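PDB 1O5L: transcriptional regulator, crp family from Thermotoga maritima, which probably binds DNA and regulates transcription as a member of the CRP family, with a cyclic nucleotide-binding type domain ahead of a helix-turn-helix domain. Local coordinates for residues D14-L19 and I45-T50; E31-Q36 and V88-G93; L51-V56 and L63-I68. All blocks are in the same frame, centred on the assembly; numbering follows the deposited sequence.

Contact 1: D14-L19 and I45-T50; sequences DLKKLL and ILLEGT
L15 is the first residue of the 3-10 turn 15-19 to reach strand 42-48: its CD1 lies 4.2 Å from CG2 of I45, and the same side chain also packs on V71 and on L116 and F119 of helix 114-139. K16, whose backbone N donates to OD1 of D14 at 3.2 Å from above the carboxylate plane and so completes an Asx turn, then runs out over the strand. K16 CG is anti to the carbonyl carbon (chi1 -71°) and the chain beyond is extended, with K16 CE 3.7 Å from the carbonyl O of L47. The ammonium works through water: one water accepts from K16 NZ and donates to E48 OE2, and a second accepts from the same NZ and donates to L47 O, at 2.6 Å from that oxygen. K16 NZ itself is 4.7 Å from E48 OE2, so the opposite charges are bridged rather than paired. L18 turns back inward, its CD1 4.3 Å from CD1 of I45, so that I45 is touched by two leucines three residues apart; L18 also meets L99 and I101 of strand 96-102. L19 closes the contact at the more open side, where its CD2 comes to 3.9 Å from CD1 of L47 and the two side chains cross obliquely. On the strand side, L47 and E48 both face K97 in a classic beta bulge. Buried around I45 and water-bridged at K16, this is an N-terminal 3-10 turn packed on a sheet of the beta-roll of a cyclic nucleotide-binding type domain.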
ATOM      1  N   ASP A  14       8.401   4.420 -17.878  1.00 61.44           N
ATOM      2  CA  ASP A  14       9.689   3.740 -18.120  1.00 60.40           C
ATOM      3  C   ASP A  14      10.660   4.080 -16.963  1.00 59.19           C
ATOM      4  O   ASP A  14      11.242   5.159 -16.930  1.00 57.69           O
ATOM      5  CB  ASP A  14      10.231   4.194 -19.483  1.00 60.77           C
ATOM      6  CG  ASP A  14      11.590   3.579 -19.841  1.00 61.81           C
ATOM      7  OD1 ASP A  14      12.119   2.784 -19.009  1.00 61.56           O
ATOM      8  OD2 ASP A  14      12.181   3.852 -20.944  1.00 59.11           O
ATOM      9  N   LEU A  15      10.798   3.163 -16.001  1.00 58.16           N
ATOM     10  CA  LEU A  15      11.595   3.433 -14.796  1.00 58.11           C
ATOM     11  C   LEU A  15      13.080   3.651 -15.075  1.00 56.90           C
ATOM     12  O   LEU A  15      13.754   4.253 -14.267  1.00 57.23           O
ATOM     13  CB  LEU A  15      11.413   2.350 -13.709  1.00 57.41           C
ATOM     14  CG  LEU A  15      10.005   2.297 -13.106  1.00 58.72           C
ATOM     15  CD1 LEU A  15       9.808   1.103 -12.185  1.00 58.90           C
ATOM     16  CD2 LEU A  15       9.643   3.608 -12.394  1.00 58.23           C
ATOM     17  N   LYS A  16      13.578   3.199 -16.219  1.00 56.23           N
ATOM     18  CA  LYS A  16      14.982   3.423 -16.580  1.00 56.29           C
ATOM     19  C   LYS A  16      15.340   4.906 -16.767  1.00 55.64           C
ATOM     20  O   LYS A  16      16.527   5.282 -16.728  1.00 55.67           O
ATOM     21  CB  LYS A  16      15.369   2.600 -17.826  1.00 56.23           C
ATOM     22  CG  LYS A  16      15.463   1.099 -17.551  1.00 56.71           C
ATOM     23  CD  LYS A  16      16.085   0.318 -18.729  1.00 56.96           C
ATOM     24  CE  LYS A  16      16.316  -1.162 -18.372  1.00 57.43           C
ATOM     25  NZ  LYS A  16      17.288  -1.816 -19.294  1.00 56.98           N
ATOM     26  N   LYS A  17      14.323   5.744 -16.968  1.00 55.23           N
ATOM     27  CA  LYS A  17      14.506   7.201 -16.989  1.00 54.90           C
ATOM     28  C   LYS A  17      15.022   7.775 -15.651  1.00 53.43           C
ATOM     29  O   LYS A  17      15.584   8.879 -15.626  1.00 52.38           O
ATOM     30  CB  LYS A  17      13.207   7.898 -17.380  1.00 54.86           C
ATOM     31  CG  LYS A  17      12.821   7.688 -18.816  1.00 56.73           C
ATOM     32  CD  LYS A  17      11.482   8.358 -19.139  1.00 56.36           C
ATOM     33  CE  LYS A  17      11.120   8.142 -20.596  1.00 58.15           C
ATOM     34  NZ  LYS A  17       9.846   8.836 -20.960  1.00 60.93           N
ATOM     35  N   LEU A  18      14.851   7.024 -14.561  1.00 52.29           N
ATOM     36  CA  LEU A  18      15.393   7.436 -13.268  1.00 51.89           C
ATOM     37  C   LEU A  18      16.856   7.065 -13.041  1.00 52.01           C
ATOM     38  O   LEU A  18      17.375   7.350 -11.971  1.00 51.92           O
ATOM     39  CB  LEU A  18      14.555   6.897 -12.110  1.00 52.22           C
ATOM     40  CG  LEU A  18      13.037   7.175 -12.138  1.00 52.31           C
ATOM     41  CD1 LEU A  18      12.313   6.592 -10.921  1.00 53.68           C
ATOM     42  CD2 LEU A  18      12.737   8.630 -12.288  1.00 51.69           C
ATOM     43  N   LEU A  19      17.536   6.482 -14.037  1.00 51.43           N
ATOM     44  CA  LEU A  19      18.947   6.106 -13.877  1.00 51.89           C
ATOM     45  C   LEU A  19      19.863   7.227 -13.299  1.00 51.36           C
ATOM     46  O   LEU A  19      20.707   6.943 -12.480  1.00 51.00           O
ATOM     47  CB  LEU A  19      19.528   5.577 -15.199  1.00 52.00           C
ATOM     48  CG  LEU A  19      19.371   4.082 -15.479  1.00 53.13           C
ATOM     49  CD1 LEU A  19      19.644   3.729 -16.958  1.00 52.30           C
ATOM     50  CD2 LEU A  19      20.290   3.282 -14.570  1.00 54.26           C
ATOM     51  N   ILE A  45      15.379  -0.634  -7.541  1.00 55.56           N
ATOM     52  CA  ILE A  45      14.696  -0.977  -8.792  1.00 55.29           C
ATOM     53  C   ILE A  45      15.539  -1.977  -9.578  1.00 54.75           C
ATOM     54  O   ILE A  45      16.704  -1.702  -9.878  1.00 55.81           O
ATOM     55  CB  ILE A  45      14.422   0.319  -9.653  1.00 55.84           C
ATOM     56  CG1 ILE A  45      13.577   1.329  -8.864  1.00 56.89           C
ATOM     57  CG2 ILE A  45      13.722  -0.025 -10.978  1.00 55.99           C
ATOM     58  CD1 ILE A  45      13.452   2.684  -9.555  1.00 56.06           C
ATOM     59  N   LEU A  46      14.950  -3.119  -9.919  1.00 53.85           N
ATOM     60  CA  LEU A  46      15.615  -4.123 -10.742  1.00 54.10           C
ATOM     61  C   LEU A  46      15.628  -3.699 -12.209  1.00 54.25           C
ATOM     62  O   LEU A  46      14.562  -3.620 -12.857  1.00 52.88           O
ATOM     63  CB  LEU A  46      14.930  -5.494 -10.638  1.00 53.32           C
ATOM     64  CG  LEU A  46      15.543  -6.616 -11.467  1.00 53.41           C
ATOM     65  CD1 LEU A  46      16.946  -6.949 -10.950  1.00 54.01           C
ATOM     66  CD2 LEU A  46      14.653  -7.891 -11.442  1.00 53.92           C
ATOM     67  N   LEU A  47      16.851  -3.514 -12.712  1.00 54.17           N
ATOM     68  CA  LEU A  47      17.127  -3.019 -14.053  1.00 55.06           C
ATOM     69  C   LEU A  47      17.244  -4.152 -15.043  1.00 55.33           C
ATOM     70  O   LEU A  47      16.714  -4.065 -16.151  1.00 55.71           O
ATOM     71  CB  LEU A  47      18.463  -2.246 -14.071  1.00 54.65           C
ATOM     72  CG  LEU A  47      18.498  -0.922 -13.294  1.00 55.73           C
ATOM     73  CD1 LEU A  47      19.919  -0.365 -13.221  1.00 54.75           C
ATOM     74  CD2 LEU A  47      17.527   0.090 -13.926  1.00 54.78           C
ATOM     75  N   GLU A  48      18.001  -5.180 -14.655  1.00 55.61           N
ATOM     76  CA  GLU A  48      18.217  -6.347 -15.480  1.00 55.91           C
ATOM     77  C   GLU A  48      18.586  -7.565 -14.639  1.00 55.66           C
ATOM     78  O   GLU A  48      19.147  -7.424 -13.551  1.00 54.96           O
ATOM     79  CB  GLU A  48      19.264  -6.103 -16.559  1.00 55.98           C
ATOM     80  CG  GLU A  48      20.416  -5.194 -16.211  1.00 57.72           C
ATOM     81  CD  GLU A  48      21.379  -5.029 -17.396  1.00 57.87           C
ATOM     82  OE1 GLU A  48      22.134  -6.003 -17.691  1.00 57.69           O
ATOM     83  OE2 GLU A  48      21.340  -3.941 -18.051  1.00 59.62           O
ATOM     84  N   GLY A  49      18.253  -8.752 -15.161  1.00 55.29           N
ATOM     85  CA  GLY A  49      18.471 -10.012 -14.467  1.00 55.27           C
ATOM     86  C   GLY A  49      17.194 -10.585 -13.856  1.00 55.12           C
ATOM     87  O   GLY A  49      16.104 -10.440 -14.415  1.00 55.32           O
ATOM     88  N   THR A  50      17.342 -11.268 -12.726  1.00 54.56           N
ATOM     89  CA  THR A  50      16.234 -11.943 -12.053  1.00 53.72           C
ATOM     90  C   THR A  50      16.580 -12.103 -10.567  1.00 53.81           C
ATOM     91  O   THR A  50      17.672 -12.568 -10.219  1.00 52.90           O
ATOM     92  CB  THR A  50      15.965 -13.366 -12.666  1.00 53.51           C
ATOM     93  OG1 THR A  50      15.757 -13.304 -14.080  1.00 52.88           O
ATOM     94  CG2 THR A  50      14.653 -13.941 -12.168  1.00 53.51           C
TER
HETATM   95  O   HOH W   1      19.871  -1.480 -17.759  1.00 49.63           O
HETATM   96  O   HOH W   2      15.950  -4.543 -18.575  1.00 55.09           O

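Contact 2: E31-Q36 and V88-G93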
ATOM      1  N   GLU A  31      24.245 -14.350  -5.054  1.00 54.07           N
ATOM      2  CA  GLU A  31      24.527 -13.335  -4.039  1.00 54.79           C
ATOM      3  C   GLU A  31      23.226 -12.784  -3.411  1.00 53.96           C
ATOM      4  O   GLU A  31      22.202 -12.659  -4.074  1.00 53.37           O
ATOM      5  CB  GLU A  31      25.312 -12.159  -4.624  1.00 54.78           C
ATOM      6  CG  GLU A  31      26.766 -12.424  -4.960  1.00 56.60           C
ATOM      7  CD  GLU A  31      27.534 -11.126  -5.175  1.00 56.88           C
ATOM      8  OE1 GLU A  31      26.960 -10.170  -5.715  1.00 59.99           O
ATOM      9  OE2 GLU A  31      28.718 -11.048  -4.784  1.00 62.47           O
ATOM     10  N   ILE A  32      23.309 -12.431  -2.133  1.00 53.40           N
ATOM     11  CA  ILE A  32      22.193 -11.823  -1.407  1.00 53.12           C
ATOM     12  C   ILE A  32      22.146 -10.301  -1.583  1.00 52.14           C
ATOM     13  O   ILE A  32      23.096  -9.595  -1.271  1.00 52.18           O
ATOM     14  CB  ILE A  32      22.255 -12.222   0.091  1.00 53.12           C
ATOM     15  CG1 ILE A  32      22.108 -13.746   0.215  1.00 53.49           C
ATOM     16  CG2 ILE A  32      21.164 -11.522   0.881  1.00 53.60           C
ATOM     17  CD1 ILE A  32      22.419 -14.306   1.582  1.00 53.59           C
ATOM     18  N   VAL A  33      21.026  -9.803  -2.086  1.00 51.65           N
ATOM     19  CA  VAL A  33      20.822  -8.356  -2.211  1.00 51.50           C
ATOM     20  C   VAL A  33      20.474  -7.730  -0.838  1.00 51.18           C
ATOM     21  O   VAL A  33      21.052  -6.736  -0.440  1.00 51.25           O
ATOM     22  CB  VAL A  33      19.726  -8.046  -3.261  1.00 51.31           C
ATOM     23  CG1 VAL A  33      19.571  -6.575  -3.440  1.00 50.22           C
ATOM     24  CG2 VAL A  33      20.076  -8.702  -4.616  1.00 51.39           C
ATOM     25  N   LYS A  34      19.522  -8.329  -0.132  1.00 51.10           N
ATOM     26  CA  LYS A  34      19.176  -7.937   1.230  1.00 50.60           C
ATOM     27  C   LYS A  34      18.734  -9.169   2.013  1.00 50.90           C
ATOM     28  O   LYS A  34      18.211 -10.156   1.442  1.00 50.36           O
ATOM     29  CB  LYS A  34      18.018  -6.947   1.250  1.00 50.74           C
ATOM     30  CG  LYS A  34      18.261  -5.603   0.599  1.00 50.11           C
ATOM     31  CD  LYS A  34      19.165  -4.727   1.455  1.00 49.70           C
ATOM     32  CE  LYS A  34      19.600  -3.485   0.720  1.00 49.90           C
ATOM     33  NZ  LYS A  34      20.526  -2.674   1.558  1.00 50.77           N
ATOM     34  N   HIS A  35      18.972  -9.112   3.320  1.00 50.37           N
ATOM     35  CA  HIS A  35      18.447 -10.094   4.256  1.00 49.97           C
ATOM     36  C   HIS A  35      17.135  -9.631   4.800  1.00 49.40           C
ATOM     37  O   HIS A  35      16.888  -8.428   4.943  1.00 48.36           O
ATOM     38  CB  HIS A  35      19.377 -10.286   5.449  1.00 50.01           C
ATOM     39  CG  HIS A  35      20.686 -10.871   5.074  1.00 51.05           C
ATOM     40  ND1 HIS A  35      21.756 -10.093   4.689  1.00 52.00           N
ATOM     41  CD2 HIS A  35      21.081 -12.160   4.953  1.00 51.73           C
ATOM     42  CE1 HIS A  35      22.770 -10.884   4.384  1.00 53.44           C
ATOM     43  NE2 HIS A  35      22.387 -12.141   4.539  1.00 52.37           N
ATOM     44  N   GLN A  36      16.328 -10.627   5.135  1.00 48.62           N
ATOM     45  CA  GLN A  36      15.130 -10.457   5.899  1.00 48.26           C
ATOM     46  C   GLN A  36      15.490  -9.627   7.133  1.00 47.42           C
ATOM     47  O   GLN A  36      16.508  -9.864   7.753  1.00 46.76           O
ATOM     48  CB  GLN A  36      14.583 -11.850   6.265  1.00 48.18           C
ATOM     49  CG  GLN A  36      13.220 -11.874   6.958  1.00 49.03           C
ATOM     50  CD  GLN A  36      12.474 -13.196   6.717  1.00 50.13           C
ATOM     51  OE1 GLN A  36      12.555 -13.781   5.618  1.00 51.58           O
ATOM     52  NE2 GLN A  36      11.763 -13.674   7.739  1.00 53.09           N
ATOM     53  N   VAL A  88      11.579 -10.253   3.447  1.00 49.60           N
ATOM     54  CA  VAL A  88      12.139 -11.502   2.933  1.00 49.66           C
ATOM     55  C   VAL A  88      13.590 -11.305   2.563  1.00 48.55           C
ATOM     56  O   VAL A  88      14.008 -10.186   2.307  1.00 49.32           O
ATOM     57  CB  VAL A  88      11.370 -11.981   1.637  1.00 49.91           C
ATOM     58  CG1 VAL A  88       9.889 -12.227   1.945  1.00 51.51           C
ATOM     59  CG2 VAL A  88      11.503 -10.983   0.505  1.00 50.32           C
ATOM     60  N   ASN A  89      14.349 -12.390   2.516  1.00 48.05           N
ATOM     61  CA  ASN A  89      15.599 -12.405   1.780  1.00 47.80           C
ATOM     62  C   ASN A  89      15.355 -12.084   0.299  1.00 47.87           C
ATOM     63  O   ASN A  89      14.409 -12.592  -0.304  1.00 47.79           O
ATOM     64  CB  ASN A  89      16.255 -13.770   1.867  1.00 48.05           C
ATOM     65  CG  ASN A  89      16.916 -14.040   3.191  1.00 47.73           C
ATOM     66  OD1 ASN A  89      16.912 -13.230   4.108  1.00 49.06           O
ATOM     67  ND2 ASN A  89      17.519 -15.199   3.283  1.00 48.51           N
ATOM     68  N   VAL A  90      16.195 -11.227  -0.268  1.00 48.33           N
ATOM     69  CA  VAL A  90      16.212 -10.966  -1.704  1.00 48.90           C
ATOM     70  C   VAL A  90      17.556 -11.462  -2.242  1.00 49.91           C
ATOM     71  O   VAL A  90      18.617 -11.011  -1.808  1.00 50.03           O
ATOM     72  CB  VAL A  90      15.987  -9.469  -2.029  1.00 48.66           C
ATOM     73  CG1 VAL A  90      15.926  -9.226  -3.554  1.00 49.07           C
ATOM     74  CG2 VAL A  90      14.699  -8.972  -1.387  1.00 48.81           C
ATOM     75  N   VAL A  91      17.496 -12.399  -3.189  1.00 51.47           N
ATOM     76  CA  VAL A  91      18.674 -13.093  -3.694  1.00 52.07           C
ATOM     77  C   VAL A  91      18.727 -13.024  -5.225  1.00 52.31           C
ATOM     78  O   VAL A  91      17.694 -13.124  -5.877  1.00 51.77           O
ATOM     79  CB  VAL A  91      18.634 -14.568  -3.286  1.00 52.69           C
ATOM     80  CG1 VAL A  91      19.960 -15.266  -3.661  1.00 53.43           C
ATOM     81  CG2 VAL A  91      18.334 -14.710  -1.789  1.00 52.69           C
ATOM     82  N   ALA A  92      19.934 -12.871  -5.791  1.00 52.60           N
ATOM     83  CA  ALA A  92      20.111 -12.863  -7.254  1.00 52.65           C
ATOM     84  C   ALA A  92      19.958 -14.279  -7.796  1.00 53.01           C
ATOM     85  O   ALA A  92      20.678 -15.184  -7.371  1.00 53.29           O
ATOM     86  CB  ALA A  92      21.475 -12.284  -7.646  1.00 53.07           C
ATOM     87  N   GLY A  93      19.000 -14.465  -8.706  1.00 52.82           N
ATOM     88  CA  GLY A  93      18.799 -15.741  -9.380  1.00 52.88           C
ATOM     89  C   GLY A  93      19.772 -15.914 -10.533  1.00 53.11           C
ATOM     90  O   GLY A  93      20.102 -17.037 -10.917  1.00 52.68           O
TER
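A classic beta bulge joins the edge segment 31-36 to strand 89-92 in the sheet that also holds strands 51-56 and 62-68, with V33 and K34 both opposite V90. The doubled residue shows in the bonding: V90 O accepts from V33 N at 2.7 Å and from K34 N at 3.3 Å, the latter in the carbonyl plane on a lone pair. V90 N returns a bond to K34 O, and at the other end A92 N reaches E31 O almost straight, at 176°. The chain turns a corner at V33, whose CB is directed toward strand 89-92 and lies 4.0 Å from CG1 of V90; F27 lies against V33 and A92. On the face that carries the side chains of I32 and V91, I32 CG1 is 4.4 Å from V91 CG2. The other branch of I32, CG2, sits over the centre of the H35 ring, 3.8 Å above its plane. Past K34 a side chain takes over the pairing. N89 has CG anti to its carbonyl carbon (chi1 -76°), and its OD1 accepts from Q36 N at 2.9 Å, in the plane of the amide C=O and nearly straight at 174°. An alanine at N89 would probably leave Q36 N without this acceptor. The side chain of Q36 has its own partner, OE1 taking the backbone N of V56, and V88 packs on F136 of the second subunit. A bulged antiparallel edge finished by an asparagine side chain closes one border of this jelly-roll-like, cupin-type domain.

Contact 3: L51-V56 and L63-I68; sequences LKTEHV and LEIDEI
T53 carries OG1 between its backbone N and carbonyl carbon (chi1 56°) and CG2 anti to the carbonyl carbon, so its two branches part toward different neighbours on strand 62-68. T53 CG2 meets CD1 of I68 at 3.7 Å, the side chains crossing at about a right angle, while T53 OG1 lies 3.5 Å from CB of D66. On the other face, E64 has CG anti to its backbone N (chi1 -177°) and an extended chain that sends CD toward K52; E64 OE1 then lies 3.4 Å from both CG and CE of K52. NZ of K52 is 4.0 Å from E64 OE1, beyond a salt bridge, so the glutamate mainly covers the lysine's methylenes. Between the faces the backbones pair antiparallel, L51 with I68 and H55 with L63 each by two bonds. The register slips at T53, whose carbonyl O accepts from I65 N at 2.7 Å and only weakly from D66 N at 3.5 Å. That bulge turns I65 toward strand 51-56, its CG1 4.1 Å from CB of H55. The H55 ring meets F136 of the second subunit, while L51 packs inward on L46 and I98. Here is a bulged antiparallel beta hairpin of the beta-roll, border strand 62-68 paired with inner strand 51-56.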
ATOM      1  N   LEU A  51      15.627 -11.748  -9.702  1.00 54.27           N
ATOM      2  CA  LEU A  51      15.776 -11.924  -8.272  1.00 54.45           C
ATOM      3  C   LEU A  51      14.822 -13.000  -7.766  1.00 54.89           C
ATOM      4  O   LEU A  51      13.800 -13.272  -8.403  1.00 55.37           O
ATOM      5  CB  LEU A  51      15.507 -10.612  -7.558  1.00 54.33           C
ATOM      6  CG  LEU A  51      16.291  -9.418  -8.099  1.00 54.17           C
ATOM      7  CD1 LEU A  51      15.928  -8.194  -7.331  1.00 53.36           C
ATOM      8  CD2 LEU A  51      17.799  -9.684  -8.021  1.00 54.78           C
ATOM      9  N   LYS A  52      15.178 -13.609  -6.629  1.00 55.08           N
ATOM     10  CA  LYS A  52      14.310 -14.536  -5.876  1.00 55.57           C
ATOM     11  C   LYS A  52      14.024 -14.004  -4.479  1.00 55.31           C
ATOM     12  O   LYS A  52      14.927 -13.503  -3.795  1.00 55.66           O
ATOM     13  CB  LYS A  52      14.969 -15.906  -5.770  1.00 55.94           C
ATOM     14  CG  LYS A  52      14.865 -16.691  -7.064  1.00 57.84           C
ATOM     15  CD  LYS A  52      16.151 -17.357  -7.459  1.00 60.94           C
ATOM     16  CE  LYS A  52      16.482 -18.554  -6.567  1.00 62.94           C
ATOM     17  NZ  LYS A  52      16.944 -19.717  -7.425  1.00 63.10           N
ATOM     18  N   THR A  53      12.761 -14.076  -4.071  1.00 54.87           N
ATOM     19  CA  THR A  53      12.379 -13.700  -2.727  1.00 54.66           C
ATOM     20  C   THR A  53      12.117 -14.978  -1.941  1.00 55.41           C
ATOM     21  O   THR A  53      11.399 -15.865  -2.419  1.00 55.03           O
ATOM     22  CB  THR A  53      11.153 -12.746  -2.704  1.00 54.67           C
ATOM     23  OG1 THR A  53      10.022 -13.309  -3.388  1.00 54.58           O
ATOM     24  CG2 THR A  53      11.435 -11.443  -3.436  1.00 54.16           C
ATOM     25  N   GLU A  54      12.715 -15.075  -0.753  1.00 55.72           N
ATOM     26  CA  GLU A  54      12.591 -16.260   0.058  1.00 56.85           C
ATOM     27  C   GLU A  54      12.427 -15.910   1.538  1.00 57.16           C
ATOM     28  O   GLU A  54      13.204 -15.132   2.095  1.00 57.48           O
ATOM     29  CB  GLU A  54      13.775 -17.213  -0.192  1.00 56.55           C
ATOM     30  CG  GLU A  54      15.113 -16.689   0.287  1.00 57.95           C
ATOM     31  CD  GLU A  54      16.326 -17.499  -0.178  1.00 58.56           C
ATOM     32  OE1 GLU A  54      16.204 -18.319  -1.129  1.00 59.31           O
ATOM     33  OE2 GLU A  54      17.425 -17.291   0.428  1.00 60.96           O
ATOM     34  N   HIS A  55      11.387 -16.466   2.151  1.00 57.50           N
ATOM     35  CA  HIS A  55      11.119 -16.281   3.573  1.00 58.29           C
ATOM     36  C   HIS A  55      11.912 -17.267   4.431  1.00 58.27           C
ATOM     37  O   HIS A  55      11.951 -18.458   4.150  1.00 57.32           O
ATOM     38  CB  HIS A  55       9.637 -16.452   3.868  1.00 58.76           C
ATOM     39  CG  HIS A  55       9.274 -16.150   5.291  1.00 61.25           C
ATOM     40  ND1 HIS A  55       9.492 -17.044   6.323  1.00 62.42           N
ATOM     41  CD2 HIS A  55       8.728 -15.046   5.856  1.00 62.10           C
ATOM     42  CE1 HIS A  55       9.089 -16.504   7.460  1.00 62.62           C
ATOM     43  NE2 HIS A  55       8.619 -15.296   7.203  1.00 63.70           N
ATOM     44  N   VAL A  56      12.540 -16.742   5.479  1.00 58.90           N
ATOM     45  CA  VAL A  56      13.399 -17.517   6.362  1.00 59.31           C
ATOM     46  C   VAL A  56      12.591 -17.844   7.592  1.00 60.01           C
ATOM     47  O   VAL A  56      12.008 -16.947   8.212  1.00 60.37           O
ATOM     48  CB  VAL A  56      14.645 -16.730   6.817  1.00 59.23           C
ATOM     49  CG1 VAL A  56      15.628 -17.666   7.504  1.00 59.32           C
ATOM     50  CG2 VAL A  56      15.312 -16.037   5.655  1.00 58.97           C
ATOM     51  N   LEU A  63      12.085 -20.735   2.344  1.00 54.30           N
ATOM     52  CA  LEU A  63      11.062 -21.023   1.344  1.00 53.18           C
ATOM     53  C   LEU A  63      10.994 -19.890   0.323  1.00 52.25           C
ATOM     54  O   LEU A  63      10.772 -18.722   0.671  1.00 51.23           O
ATOM     55  CB  LEU A  63       9.696 -21.245   2.010  1.00 53.07           C
ATOM     56  CG  LEU A  63       8.489 -21.616   1.121  1.00 53.19           C
ATOM     57  CD1 LEU A  63       8.724 -22.917   0.368  1.00 51.54           C
ATOM     58  CD2 LEU A  63       7.214 -21.722   1.940  1.00 52.69           C
ATOM     59  N   GLU A  64      11.191 -20.233  -0.945  1.00 51.82           N
ATOM     60  CA  GLU A  64      11.043 -19.243  -2.016  1.00 51.50           C
ATOM     61  C   GLU A  64       9.574 -18.882  -2.211  1.00 51.08           C
ATOM     62  O   GLU A  64       8.708 -19.736  -2.205  1.00 50.97           O
ATOM     63  CB  GLU A  64      11.641 -19.713  -3.346  1.00 51.04           C
ATOM     64  CG  GLU A  64      11.526 -18.625  -4.414  1.00 51.72           C
ATOM     65  CD  GLU A  64      12.177 -18.967  -5.721  1.00 52.16           C
ATOM     66  OE1 GLU A  64      13.325 -19.455  -5.699  1.00 53.23           O
ATOM     67  OE2 GLU A  64      11.521 -18.747  -6.767  1.00 54.64           O
ATOM     68  N   ILE A  65       9.341 -17.595  -2.416  1.00 51.78           N
ATOM     69  CA  ILE A  65       8.025 -16.968  -2.442  1.00 52.30           C
ATOM     70  C   ILE A  65       7.686 -16.531  -3.859  1.00 52.40           C
ATOM     71  O   ILE A  65       6.584 -16.746  -4.331  1.00 52.69           O
ATOM     72  CB  ILE A  65       8.041 -15.719  -1.463  1.00 52.22           C
ATOM     73  CG1 ILE A  65       8.184 -16.172   0.001  1.00 53.49           C
ATOM     74  CG2 ILE A  65       6.804 -14.832  -1.597  1.00 52.56           C
ATOM     75  CD1 ILE A  65       7.270 -17.322   0.419  1.00 53.21           C
ATOM     76  N   ASP A  66       8.627 -15.857  -4.510  1.00 53.91           N
ATOM     77  CA  ASP A  66       8.420 -15.346  -5.846  1.00 54.32           C
ATOM     78  C   ASP A  66       9.731 -15.116  -6.576  1.00 54.03           C
ATOM     79  O   ASP A  66      10.818 -15.258  -6.016  1.00 52.52           O
ATOM     80  CB  ASP A  66       7.637 -14.021  -5.785  1.00 55.21           C
ATOM     81  CG  ASP A  66       6.595 -13.882  -6.906  1.00 58.06           C
ATOM     82  OD1 ASP A  66       6.659 -14.613  -7.941  1.00 59.83           O
ATOM     83  OD2 ASP A  66       5.650 -13.062  -6.813  1.00 64.17           O
ATOM     84  N   GLU A  67       9.581 -14.769  -7.850  1.00 54.64           N
ATOM     85  CA  GLU A  67      10.637 -14.200  -8.658  1.00 56.04           C
ATOM     86  C   GLU A  67      10.347 -12.735  -8.923  1.00 56.17           C
ATOM     87  O   GLU A  67       9.192 -12.333  -8.928  1.00 56.33           O
ATOM     88  CB  GLU A  67      10.724 -14.924 -10.000  1.00 55.89           C
ATOM     89  CG  GLU A  67      11.478 -16.223  -9.927  1.00 57.00           C
ATOM     90  CD  GLU A  67      11.785 -16.828 -11.289  1.00 57.63           C
ATOM     91  OE1 GLU A  67      11.423 -16.215 -12.337  1.00 58.93           O
ATOM     92  OE2 GLU A  67      12.403 -17.922 -11.299  1.00 58.29           O
ATOM     93  N   ILE A  68      11.397 -11.940  -9.168  1.00 56.69           N
ATOM     94  CA  ILE A  68      11.237 -10.563  -9.663  1.00 56.34           C
ATOM     95  C   ILE A  68      11.961 -10.408 -10.992  1.00 55.41           C
ATOM     96  O   ILE A  68      13.139 -10.691 -11.078  1.00 54.55           O
ATOM     97  CB  ILE A  68      11.773  -9.563  -8.662  1.00 56.86           C
ATOM     98  CG1 ILE A  68      11.223  -9.867  -7.259  1.00 57.98           C
ATOM     99  CG2 ILE A  68      11.428  -8.088  -9.103  1.00 56.43           C
ATOM    100  CD1 ILE A  68      11.835  -8.978  -6.161  1.00 58.53           C
TER

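How the contacts relate
Contacts 2 and 3 are two seams of one sheet, in the order 32-34, 89-92, 51-56, 62-68; their centres lie about 8 Å apart. The seam between them is closed where V91 O is 2.7 Å from K52 N, a probable hydrogen bond. Contact 1 packs the 14-19 segment on strand 42-48 of the other sheet, about 17 Å from contact 2 and 19 Å from contact 3, centre to centre. G49 and T50 lead from one sheet to the next: T50 O comes 2.8 Å from G93 N, probably a hydrogen bond. Along the chain, contact 3 is nested within the loop closed by contact 2. Contacts 2 and 3 both meet the second subunit through the same phenylalanine, whereas contact 1 does not touch it.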